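Local coordinates for protein amidase (PDB 5EWQ) that probably hydrolyses carboxylic acid amides to the acid and ammonia, as amidase signature enzymes do, at residues P118-D123 against G164-S169; G207-V212 against Q236-L241; D123-A128 against T251-L256. All coordinates share one frame; numbering follows the deposited sequence.

Interaction 1: residues P118-D123 against G164-S169; sequences PVVVKD and GKANMS
Lys122 holds CG anti to its backbone N (chi1 -162°) and runs out extended, while selenomethionine Met168, whose chi1 sets CG between backbone N and carbonyl carbon, crosses it at about a right angle and turns only at chi3 (-71°). The evidence is a double touch: Lys122 CE lies 3.6 Å from Met168 CB, and Met168 SE lies 3.8 Å from Lys122 CG. The selenium also rests against Asp123 CB. Upstream, Val121 uses both its backbone polar atoms. Its N donates to Gly164 O (3.2 Å) and its O accepts from Ala166 N (3.0 Å, N-H...O 151°), so Val121 pairs with Lys165 in parallel register. The side chains then divide between two faces. Val120 CG1 meets Ala166 CB (3.7 Å) on the side of Lys122, where Ser208 of helix 206-213 also packs; on the other side, Val121 CG2 lies 4.0 Å from Lys165 CG. The ammonium of Lys165 goes on to the carbonyls of Met131 and Pro132. Lys122 NZ is gripped by Ser204, Ser205 and Thr223, consistent with the lysine of the family's Ser-cisSer-Lys triad, set here at the end of a parallel strand pair in a beta-alpha-beta crossover through helix 150-155.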
ATOM      1  N   PRO A 118      -2.725  -5.358  14.962  1.00 52.65           N
ATOM      2  CA  PRO A 118      -2.643  -6.253  13.803  1.00 59.08           C
ATOM      3  C   PRO A 118      -2.352  -5.486  12.517  1.00 49.71           C
ATOM      4  O   PRO A 118      -2.964  -4.447  12.266  1.00 45.99           O
ATOM      5  CB  PRO A 118      -4.033  -6.896  13.759  1.00 59.07           C
ATOM      6  CG  PRO A 118      -4.925  -5.908  14.427  1.00 56.95           C
ATOM      7  CD  PRO A 118      -4.093  -5.270  15.501  1.00 58.59           C
ATOM      8  N   VAL A 119      -1.417  -5.990  11.716  1.00 53.58           N
ATOM      9  CA  VAL A 119      -1.056  -5.346  10.458  1.00 56.07           C
ATOM     10  C   VAL A 119      -1.164  -6.331   9.298  1.00 49.63           C
ATOM     11  O   VAL A 119      -0.747  -7.482   9.412  1.00 47.87           O
ATOM     12  CB  VAL A 119       0.378  -4.772  10.505  1.00 51.60           C
ATOM     13  CG1 VAL A 119       0.691  -4.007   9.228  1.00 42.22           C
ATOM     14  CG2 VAL A 119       0.552  -3.869  11.716  1.00 44.50           C
ATOM     15  N   VAL A 120      -1.733  -5.879   8.185  1.00 47.16           N
ATOM     16  CA  VAL A 120      -1.839  -6.709   6.992  1.00 40.11           C
ATOM     17  C   VAL A 120      -0.840  -6.259   5.934  1.00 37.63           C
ATOM     18  O   VAL A 120      -0.924  -5.143   5.422  1.00 45.06           O
ATOM     19  CB  VAL A 120      -3.260  -6.676   6.396  1.00 39.35           C
ATOM     20  CG1 VAL A 120      -3.283  -7.360   5.039  1.00 43.66           C
ATOM     21  CG2 VAL A 120      -4.249  -7.333   7.343  1.00 35.79           C
ATOM     22  N   VAL A 121       0.110  -7.130   5.612  1.00 31.70           N
ATOM     23  CA  VAL A 121       1.120  -6.814   4.608  1.00 34.35           C
ATOM     24  C   VAL A 121       0.713  -7.344   3.237  1.00 38.21           C
ATOM     25  O   VAL A 121      -0.092  -8.267   3.132  1.00 42.37           O
ATOM     26  CB  VAL A 121       2.496  -7.388   4.992  1.00 38.86           C
ATOM     27  CG1 VAL A 121       2.964  -6.793   6.312  1.00 34.15           C
ATOM     28  CG2 VAL A 121       2.437  -8.906   5.078  1.00 31.51           C
ATOM     29  N   LYS A 122       1.269  -6.747   2.188  1.00 38.99           N
ATOM     30  CA  LYS A 122       0.963  -7.147   0.821  1.00 24.07           C
ATOM     31  C   LYS A 122       1.427  -8.583   0.572  1.00 38.00           C
ATOM     32  O   LYS A 122       2.337  -9.071   1.244  1.00 36.91           O
ATOM     33  CB  LYS A 122       1.617  -6.181  -0.169  1.00 24.37           C
ATOM     34  CG  LYS A 122       1.052  -6.223  -1.579  1.00 27.19           C
ATOM     35  CD  LYS A 122       1.651  -5.114  -2.430  1.00 38.34           C
ATOM     36  CE  LYS A 122       1.034  -5.078  -3.816  1.00 30.34           C
ATOM     37  NZ  LYS A 122       1.567  -3.957  -4.638  1.00 33.50           N
ATOM     38  N   ASP A 123       0.800  -9.254  -0.390  1.00 32.51           N
ATOM     39  CA  ASP A 123       1.053 -10.671  -0.644  1.00 21.94           C
ATOM     40  C   ASP A 123       2.473 -10.940  -1.154  1.00 26.92           C
ATOM     41  O   ASP A 123       2.895 -12.092  -1.259  1.00 30.19           O
ATOM     42  CB  ASP A 123       0.026 -11.215  -1.643  1.00 22.31           C
ATOM     43  CG  ASP A 123       0.075 -12.729  -1.772  1.00 37.46           C
ATOM     44  OD1 ASP A 123      -0.456 -13.422  -0.879  1.00 38.94           O
ATOM     45  OD2 ASP A 123       0.640 -13.224  -2.769  1.00 60.42           O
ATOM     46  N   GLY A 164      -2.522 -10.851   8.579  1.00 39.13           N
ATOM     47  CA  GLY A 164      -2.657 -11.632   7.363  1.00 36.94           C
ATOM     48  C   GLY A 164      -2.040 -10.930   6.167  1.00 43.54           C
ATOM     49  O   GLY A 164      -1.277  -9.977   6.323  1.00 50.98           O
ATOM     50  N   LYS A 165      -2.371 -11.397   4.969  1.00 32.01           N
ATOM     51  CA  LYS A 165      -1.832 -10.796   3.755  1.00 31.88           C
ATOM     52  C   LYS A 165      -2.938 -10.339   2.808  1.00 35.29           C
ATOM     53  O   LYS A 165      -4.009 -10.942   2.747  1.00 40.69           O
ATOM     54  CB  LYS A 165      -0.890 -11.773   3.052  1.00 28.58           C
ATOM     55  CG  LYS A 165       0.374 -12.050   3.849  1.00 37.43           C
ATOM     56  CD  LYS A 165       1.351 -12.931   3.093  1.00 40.50           C
ATOM     57  CE  LYS A 165       2.639 -13.098   3.885  1.00 36.69           C
ATOM     58  NZ  LYS A 165       3.617 -13.990   3.205  1.00 48.87           N
ATOM     59  N   ALA A 166      -2.664  -9.265   2.075  1.00 26.02           N
ATOM     60  CA  ALA A 166      -3.671  -8.624   1.240  1.00 24.65           C
ATOM     61  C   ALA A 166      -3.548  -9.012  -0.227  1.00 37.79           C
ATOM     62  O   ALA A 166      -2.457  -9.305  -0.716  1.00 35.71           O
ATOM     63  CB  ALA A 166      -3.583  -7.119   1.385  1.00 26.77           C
ATOM     64  N   ASN A 167      -4.680  -9.005  -0.926  1.00 41.57           N
ATOM     65  CA  ASN A 167      -4.705  -9.309  -2.349  1.00 29.71           C
ATOM     66  C   ASN A 167      -4.035  -8.196  -3.144  1.00 33.37           C
ATOM     67  O   ASN A 167      -3.876  -7.079  -2.651  1.00 38.40           O
ATOM     68  CB  ASN A 167      -6.144  -9.525  -2.827  1.00 19.82           C
ATOM     69  CG  ASN A 167      -6.217 -10.319  -4.118  1.00 43.84           C
ATOM     70  OD1 ASN A 167      -5.208 -10.831  -4.601  1.00 30.00           O
ATOM     71  ND2 ASN A 167      -7.415 -10.432  -4.676  1.00 27.01           N
HETATM   72  N   MSE A 168      -3.641  -8.501  -4.374  1.00 25.49           N
HETATM   73  CA  MSE A 168      -2.893  -7.550  -5.184  1.00 19.69           C
HETATM   74  C   MSE A 168      -2.963  -7.883  -6.666  1.00 30.78           C
HETATM   75  O   MSE A 168      -3.263  -9.013  -7.045  1.00 22.60           O
HETATM   76  CB  MSE A 168      -1.431  -7.521  -4.738  1.00 20.49           C
HETATM   77  CG  MSE A 168      -0.770  -8.890  -4.750  1.00 24.75           C
HETATM   78 SE   MSE A 168       1.127  -8.851  -4.300  1.00 54.49          SE
HETATM   79  CE  MSE A 168       1.816  -8.021  -5.919  1.00 21.66           C
ATOM     80  N   SER A 169      -2.687  -6.888  -7.500  1.00 19.19           N
ATOM     81  CA  SER A 169      -2.485  -7.138  -8.917  1.00 18.86           C
ATOM     82  C   SER A 169      -1.254  -8.023  -9.057  1.00 23.76           C
ATOM     83  O   SER A 169      -0.187  -7.690  -8.540  1.00 42.19           O
ATOM     84  CB  SER A 169      -2.316  -5.831  -9.692  1.00 19.50           C
ATOM     85  OG  SER A 169      -3.441  -4.990  -9.521  1.00 37.50           O
TER

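Interaction 2: residues G207-V212 against Q236-L241; sequences GSATVV and QSVVGL
Ala209 and Gln236 bring the two backbones closest, their CA atoms 6.5 Å apart, where a helix meets a turn leading into a strand. Residues 207-212 are helical, as the bond from Val211 N to Gly207 O (3.0 Å) confirms. On the other side the chain is irregular up to Val238: Ser237 takes a positive phi (55°), and the extended conformation that follows carries Val238 toward strand 239-242. This bend lets Gln236 and Val238 both face the helix, at separate points along it.

The polar point is Gln236. Its extended chain places the amide beside Ala209 CB, which is 3.8 Å from Gln236 CD, and brings Gln236 OE1 to 2.6 Å from Thr210 OG1. That hydroxyl proton also has Ser206 O within reach, so its acceptor is not settled, while Asn190 ND2 offers the hydroxyl oxygen a further bond. Gln236 NE2 bonds to Thr201 O, which helps fix which way round the amide lies.

The apolar point is Val238, whose two branches divide the work. CG2 lies 3.9 Å from Ala209 CB, and CG1 lies 3.8 Å from Val212 CG2, one helical turn on; Ala209 thus touches both the glutamine and the valine. Its methyl side also meets Met266 of strand 263-267. The arrangement is a helix-on-sheet junction of the amidase signature fold: helix 206-213, which follows the serine- and glycine-rich loop holding Ser204 and Ser205, packs against the entry to a strand of the large mixed sheet.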
ATOM      1  N   GLY A 207      -5.618  -4.785  -2.269  1.00 31.84           N
ATOM      2  CA  GLY A 207      -6.029  -5.393  -1.016  1.00 32.34           C
ATOM      3  C   GLY A 207      -5.588  -4.625   0.216  1.00 36.87           C
ATOM      4  O   GLY A 207      -6.318  -4.556   1.204  1.00 37.29           O
ATOM      5  N   SER A 208      -4.388  -4.056   0.160  1.00 24.72           N
ATOM      6  CA  SER A 208      -3.860  -3.285   1.277  1.00 28.11           C
ATOM      7  C   SER A 208      -4.689  -2.025   1.502  1.00 27.27           C
ATOM      8  O   SER A 208      -4.760  -1.508   2.614  1.00 28.81           O
ATOM      9  CB  SER A 208      -2.395  -2.921   1.036  1.00 36.47           C
ATOM     10  OG  SER A 208      -1.593  -4.085   0.943  1.00 44.79           O
ATOM     11  N   ALA A 209      -5.315  -1.540   0.437  1.00 31.68           N
ATOM     12  CA  ALA A 209      -6.202  -0.388   0.528  1.00 30.63           C
ATOM     13  C   ALA A 209      -7.568  -0.799   1.064  1.00 30.69           C
ATOM     14  O   ALA A 209      -8.210  -0.049   1.795  1.00 38.33           O
ATOM     15  CB  ALA A 209      -6.347   0.280  -0.830  1.00 26.72           C
ATOM     16  N   THR A 210      -8.001  -2.001   0.699  1.00 29.61           N
ATOM     17  CA  THR A 210      -9.335  -2.476   1.044  1.00 38.62           C
ATOM     18  C   THR A 210      -9.456  -2.871   2.514  1.00 39.09           C
ATOM     19  O   THR A 210     -10.472  -2.595   3.154  1.00 50.59           O
ATOM     20  CB  THR A 210      -9.736  -3.680   0.171  1.00 31.47           C
ATOM     21  OG1 THR A 210      -9.513  -3.371  -1.211  1.00 35.03           O
ATOM     22  CG2 THR A 210     -11.201  -4.030   0.379  1.00 25.47           C
ATOM     23  N   VAL A 211      -8.419  -3.511   3.045  1.00 42.07           N
ATOM     24  CA  VAL A 211      -8.443  -4.004   4.419  1.00 39.40           C
ATOM     25  C   VAL A 211      -8.589  -2.877   5.440  1.00 46.90           C
ATOM     26  O   VAL A 211      -9.160  -3.076   6.512  1.00 58.28           O
ATOM     27  CB  VAL A 211      -7.176  -4.820   4.749  1.00 29.18           C
ATOM     28  CG1 VAL A 211      -7.177  -6.131   3.982  1.00 36.82           C
ATOM     29  CG2 VAL A 211      -5.922  -4.017   4.440  1.00 29.22           C
ATOM     30  N   VAL A 212      -8.080  -1.695   5.109  1.00 34.69           N
ATOM     31  CA  VAL A 212      -8.211  -0.547   5.999  1.00 38.65           C
ATOM     32  C   VAL A 212      -9.463   0.253   5.659  1.00 48.25           C
ATOM     33  O   VAL A 212     -10.008   0.956   6.508  1.00 55.54           O
ATOM     34  CB  VAL A 212      -6.974   0.373   5.936  1.00 34.19           C
ATOM     35  CG1 VAL A 212      -5.775  -0.301   6.589  1.00 34.64           C
ATOM     36  CG2 VAL A 212      -6.664   0.760   4.499  1.00 34.76           C
ATOM     37  N   GLN A 236      -9.881   4.016  -3.294  1.00 28.78           N
ATOM     38  CA  GLN A 236     -10.663   3.384  -2.239  1.00 28.96           C
ATOM     39  C   GLN A 236     -10.732   4.265  -0.993  1.00 31.01           C
ATOM     40  O   GLN A 236     -11.028   3.786   0.102  1.00 38.69           O
ATOM     41  CB  GLN A 236     -10.080   2.014  -1.893  1.00 27.71           C
ATOM     42  CG  GLN A 236      -9.987   1.077  -3.090  1.00 33.07           C
ATOM     43  CD  GLN A 236      -9.570  -0.325  -2.705  1.00 37.87           C
ATOM     44  OE1 GLN A 236      -9.883  -0.799  -1.615  1.00 43.23           O
ATOM     45  NE2 GLN A 236      -8.857  -0.998  -3.600  1.00 37.32           N
ATOM     46  N   SER A 237     -10.447   5.551  -1.179  1.00 32.03           N
ATOM     47  CA  SER A 237     -10.605   6.567  -0.140  1.00 38.20           C
ATOM     48  C   SER A 237      -9.853   6.251   1.153  1.00 34.73           C
ATOM     49  O   SER A 237     -10.438   6.267   2.235  1.00 40.23           O
ATOM     50  CB  SER A 237     -12.092   6.770   0.168  1.00 35.05           C
ATOM     51  OG  SER A 237     -12.290   7.862   1.048  1.00 42.59           O
ATOM     52  N   VAL A 238      -8.561   5.962   1.038  1.00 34.12           N
ATOM     53  CA  VAL A 238      -7.717   5.750   2.211  1.00 39.72           C
ATOM     54  C   VAL A 238      -6.378   6.459   2.041  1.00 48.31           C
ATOM     55  O   VAL A 238      -6.053   6.940   0.955  1.00 48.46           O
ATOM     56  CB  VAL A 238      -7.465   4.249   2.484  1.00 33.61           C
ATOM     57  CG1 VAL A 238      -8.739   3.565   2.956  1.00 33.47           C
ATOM     58  CG2 VAL A 238      -6.908   3.565   1.249  1.00 31.64           C
ATOM     59  N   VAL A 239      -5.605   6.521   3.120  1.00 46.92           N
ATOM     60  CA  VAL A 239      -4.308   7.190   3.102  1.00 41.38           C
ATOM     61  C   VAL A 239      -3.198   6.228   2.694  1.00 41.84           C
ATOM     62  O   VAL A 239      -3.115   5.112   3.205  1.00 36.22           O
ATOM     63  CB  VAL A 239      -3.975   7.805   4.478  1.00 41.26           C
ATOM     64  CG1 VAL A 239      -2.600   8.456   4.457  1.00 44.50           C
ATOM     65  CG2 VAL A 239      -5.041   8.812   4.880  1.00 42.27           C
ATOM     66  N   GLY A 240      -2.350   6.665   1.768  1.00 40.27           N
ATOM     67  CA  GLY A 240      -1.229   5.862   1.315  1.00 37.16           C
ATOM     68  C   GLY A 240       0.026   6.689   1.122  1.00 37.69           C
ATOM     69  O   GLY A 240      -0.018   7.773   0.539  1.00 53.38           O
ATOM     70  N   LEU A 241       1.152   6.179   1.611  1.00 38.29           N
ATOM     71  CA  LEU A 241       2.419   6.898   1.513  1.00 40.17           C
ATOM     72  C   LEU A 241       3.488   6.105   0.773  1.00 54.69           C
ATOM     73  O   LEU A 241       3.735   4.941   1.081  1.00 50.55           O
ATOM     74  CB  LEU A 241       2.941   7.260   2.906  1.00 42.91           C
ATOM     75  CG  LEU A 241       4.362   7.832   2.937  1.00 49.46           C
ATOM     76  CD1 LEU A 241       4.362   9.332   2.675  1.00 47.13           C
ATOM     77  CD2 LEU A 241       5.067   7.510   4.246  1.00 51.35           C
TER

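Interaction 3: residues D123-A128 against T251-L256; sequences DNVQTA and TGIIPL
Gly252 meets Gln126 first, with phi at 91°, a region where a beta carbon would press on the preceding carbonyl oxygen. Its own O accepts Gln126 N at 2.8 Å, and the N-H...O angle of 160° makes this a straight bond. The Gln126 side chain, extended beyond CG, lies along the glycine, with CD 3.6 Å from Gly252 CA, and its OE1 continues to the hydroxyl of Tyr374. Ile253 comes next, and its CA makes a bent CA-H...O contact with Asn124 O (3.3 Å). Its two branches part: CG2 lies 3.3 Å from Asn124 O and reaches on toward the side-chain amide, whereas CG1 makes a looser apolar contact with Val125 CG2 (4.3 Å). Ile254 N then donates to the same Asn124 O at 2.9 Å, in the carbonyl plane, so that one oxygen receives both an N-H and a CA-H. Ile254 CB sits 4.0 Å from Asn124 CB, and the side chain packs further on Trp171 and Tyr374. Two backbone bonds flanking Val125 and Ile253, with the chains running in opposite directions, define an isolated beta bridge between loops; it fastens the loop following Lys122, whose Asn124 ND2 bonds to Thr223, beside the probable amidase active site.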
ATOM      1  N   ASP A 123       0.800  -9.254  -0.390  1.00 32.51           N
ATOM      2  CA  ASP A 123       1.053 -10.671  -0.644  1.00 21.94           C
ATOM      3  C   ASP A 123       2.473 -10.940  -1.154  1.00 26.92           C
ATOM      4  O   ASP A 123       2.895 -12.092  -1.259  1.00 30.19           O
ATOM      5  CB  ASP A 123       0.026 -11.215  -1.643  1.00 22.31           C
ATOM      6  CG  ASP A 123       0.075 -12.729  -1.772  1.00 37.46           C
ATOM      7  OD1 ASP A 123      -0.456 -13.422  -0.879  1.00 38.94           O
ATOM      8  OD2 ASP A 123       0.640 -13.224  -2.769  1.00 60.42           O
ATOM      9  N   ASN A 124       3.210  -9.878  -1.462  1.00 27.00           N
ATOM     10  CA  ASN A 124       4.586 -10.019  -1.926  1.00 22.40           C
ATOM     11  C   ASN A 124       5.602  -9.752  -0.818  1.00 24.50           C
ATOM     12  O   ASN A 124       6.782  -9.535  -1.090  1.00 42.01           O
ATOM     13  CB  ASN A 124       4.845  -9.088  -3.112  1.00 21.33           C
ATOM     14  CG  ASN A 124       4.682  -7.623  -2.755  1.00 30.90           C
ATOM     15  OD1 ASN A 124       4.178  -7.282  -1.685  1.00 43.47           O
ATOM     16  ND2 ASN A 124       5.097  -6.744  -3.661  1.00 21.39           N
ATOM     17  N   VAL A 125       5.140  -9.771   0.428  1.00 38.54           N
ATOM     18  CA  VAL A 125       6.007  -9.526   1.578  1.00 28.11           C
ATOM     19  C   VAL A 125       6.233 -10.810   2.375  1.00 41.59           C
ATOM     20  O   VAL A 125       5.280 -11.499   2.740  1.00 51.05           O
ATOM     21  CB  VAL A 125       5.417  -8.445   2.501  1.00 35.01           C
ATOM     22  CG1 VAL A 125       6.358  -8.167   3.662  1.00 39.09           C
ATOM     23  CG2 VAL A 125       5.147  -7.171   1.716  1.00 32.90           C
ATOM     24  N   GLN A 126       7.497 -11.121   2.647  1.00 43.07           N
ATOM     25  CA  GLN A 126       7.865 -12.396   3.260  1.00 32.31           C
ATOM     26  C   GLN A 126       7.527 -12.494   4.744  1.00 39.89           C
ATOM     27  O   GLN A 126       7.751 -11.557   5.511  1.00 40.14           O
ATOM     28  CB  GLN A 126       9.359 -12.664   3.068  1.00 43.13           C
ATOM     29  CG  GLN A 126       9.763 -12.966   1.635  1.00 44.31           C
ATOM     30  CD  GLN A 126      11.255 -13.191   1.488  1.00 32.66           C
ATOM     31  OE1 GLN A 126      11.774 -13.281   0.377  1.00 49.56           O
ATOM     32  NE2 GLN A 126      11.954 -13.285   2.613  1.00 43.21           N
ATOM     33  N   THR A 127       6.981 -13.642   5.133  1.00 43.04           N
ATOM     34  CA  THR A 127       6.795 -13.991   6.537  1.00 37.73           C
ATOM     35  C   THR A 127       7.333 -15.401   6.766  1.00 55.26           C
ATOM     36  O   THR A 127       7.294 -16.239   5.863  1.00 64.08           O
ATOM     37  CB  THR A 127       5.319 -13.916   6.969  1.00 37.98           C
ATOM     38  OG1 THR A 127       4.528 -14.768   6.132  1.00 55.84           O
ATOM     39  CG2 THR A 127       4.803 -12.488   6.871  1.00 36.80           C
ATOM     40  N   ALA A 128       7.835 -15.664   7.968  1.00 62.96           N
ATOM     41  CA  ALA A 128       8.511 -16.929   8.246  1.00 44.21           C
ATOM     42  C   ALA A 128       7.576 -18.003   8.797  1.00 50.20           C
ATOM     43  O   ALA A 128       6.815 -17.759   9.733  1.00 47.34           O
ATOM     44  CB  ALA A 128       9.664 -16.701   9.213  1.00 46.79           C
ATOM     45  N   THR A 251      14.171  -5.538   1.521  1.00 45.40           N
ATOM     46  CA  THR A 251      14.597  -6.905   1.800  1.00 47.81           C
ATOM     47  C   THR A 251      13.445  -7.759   2.322  1.00 53.25           C
ATOM     48  O   THR A 251      12.785  -7.399   3.298  1.00 53.31           O
ATOM     49  CB  THR A 251      15.748  -6.937   2.821  1.00 46.95           C
ATOM     50  OG1 THR A 251      16.863  -6.197   2.309  1.00 50.32           O
ATOM     51  CG2 THR A 251      16.180  -8.368   3.095  1.00 47.35           C
ATOM     52  N   GLY A 252      13.210  -8.889   1.664  1.00 41.47           N
ATOM     53  CA  GLY A 252      12.130  -9.780   2.044  1.00 43.06           C
ATOM     54  C   GLY A 252      10.849  -9.460   1.300  1.00 44.07           C
ATOM     55  O   GLY A 252       9.754  -9.784   1.756  1.00 47.80           O
ATOM     56  N   ILE A 253      10.988  -8.808   0.151  1.00 48.67           N
ATOM     57  CA  ILE A 253       9.841  -8.463  -0.680  1.00 33.15           C
ATOM     58  C   ILE A 253      10.093  -8.871  -2.125  1.00 42.12           C
ATOM     59  O   ILE A 253      11.105  -8.490  -2.714  1.00 55.31           O
ATOM     60  CB  ILE A 253       9.525  -6.953  -0.628  1.00 40.65           C
ATOM     61  CG1 ILE A 253       9.301  -6.496   0.816  1.00 41.25           C
ATOM     62  CG2 ILE A 253       8.309  -6.632  -1.484  1.00 31.37           C
ATOM     63  CD1 ILE A 253       9.055  -5.009   0.958  1.00 35.35           C
ATOM     64  N   ILE A 254       9.175  -9.654  -2.688  1.00 37.01           N
ATOM     65  CA  ILE A 254       9.276 -10.071  -4.082  1.00 34.35           C
ATOM     66  C   ILE A 254       9.282  -8.847  -4.992  1.00 39.78           C
ATOM     67  O   ILE A 254       8.286  -8.128  -5.084  1.00 50.89           O
ATOM     68  CB  ILE A 254       8.125 -11.009  -4.485  1.00 35.78           C
ATOM     69  CG1 ILE A 254       8.168 -12.289  -3.649  1.00 27.68           C
ATOM     70  CG2 ILE A 254       8.200 -11.342  -5.966  1.00 26.79           C
ATOM     71  CD1 ILE A 254       7.093 -13.288  -4.010  1.00 26.04           C
ATOM     72  N   PRO A 255      10.415  -8.610  -5.667  1.00 30.88           N
ATOM     73  CA  PRO A 255      10.651  -7.375  -6.419  1.00 35.12           C
ATOM     74  C   PRO A 255       9.899  -7.294  -7.742  1.00 44.94           C
ATOM     75  O   PRO A 255       9.257  -8.253  -8.173  1.00 40.77           O
ATOM     76  CB  PRO A 255      12.159  -7.413  -6.670  1.00 41.64           C
ATOM     77  CG  PRO A 255      12.469  -8.868  -6.755  1.00 39.33           C
ATOM     78  CD  PRO A 255      11.555  -9.539  -5.764  1.00 32.15           C
ATOM     79  N   LEU A 256       9.986  -6.126  -8.370  1.00 42.78           N
ATOM     80  CA  LEU A 256       9.486  -5.906  -9.719  1.00 32.39           C
ATOM     81  C   LEU A 256      10.551  -5.139 -10.489  1.00 32.22           C
ATOM     82  O   LEU A 256      10.968  -5.538 -11.575  1.00 38.01           O
ATOM     83  CB  LEU A 256       8.162  -5.139  -9.696  1.00 36.24           C
ATOM     84  CG  LEU A 256       7.666  -4.547 -11.018  1.00 37.59           C
ATOM     85  CD1 LEU A 256       7.548  -5.622 -12.080  1.00 30.12           C
ATOM     86  CD2 LEU A 256       6.333  -3.841 -10.824  1.00 36.70           C
TER

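In the fold
All three contacts are buried, but interaction 3 lies farther from the chain centre and includes the partly exposed Gly252. Interaction 1 joins neighbouring strands of the main sheet, interaction 2 sets a helix against the entry to another strand of it, and interaction 3 ties two loops. Backbone bonds dominate interactions 1 and 3, whereas interaction 2 relies on side chains. Interactions 1 and 3 share Asp123, and Lys165 NZ of interaction 1 reaches Val125 O of interaction 3 at 3.0 Å. Interaction 1 also touches interaction 2, through Asn167 O and Gly207 N (2.9 Å, a probable hydrogen bond). Interactions 2 and 3 stay about 6 Å apart at their nearest atoms.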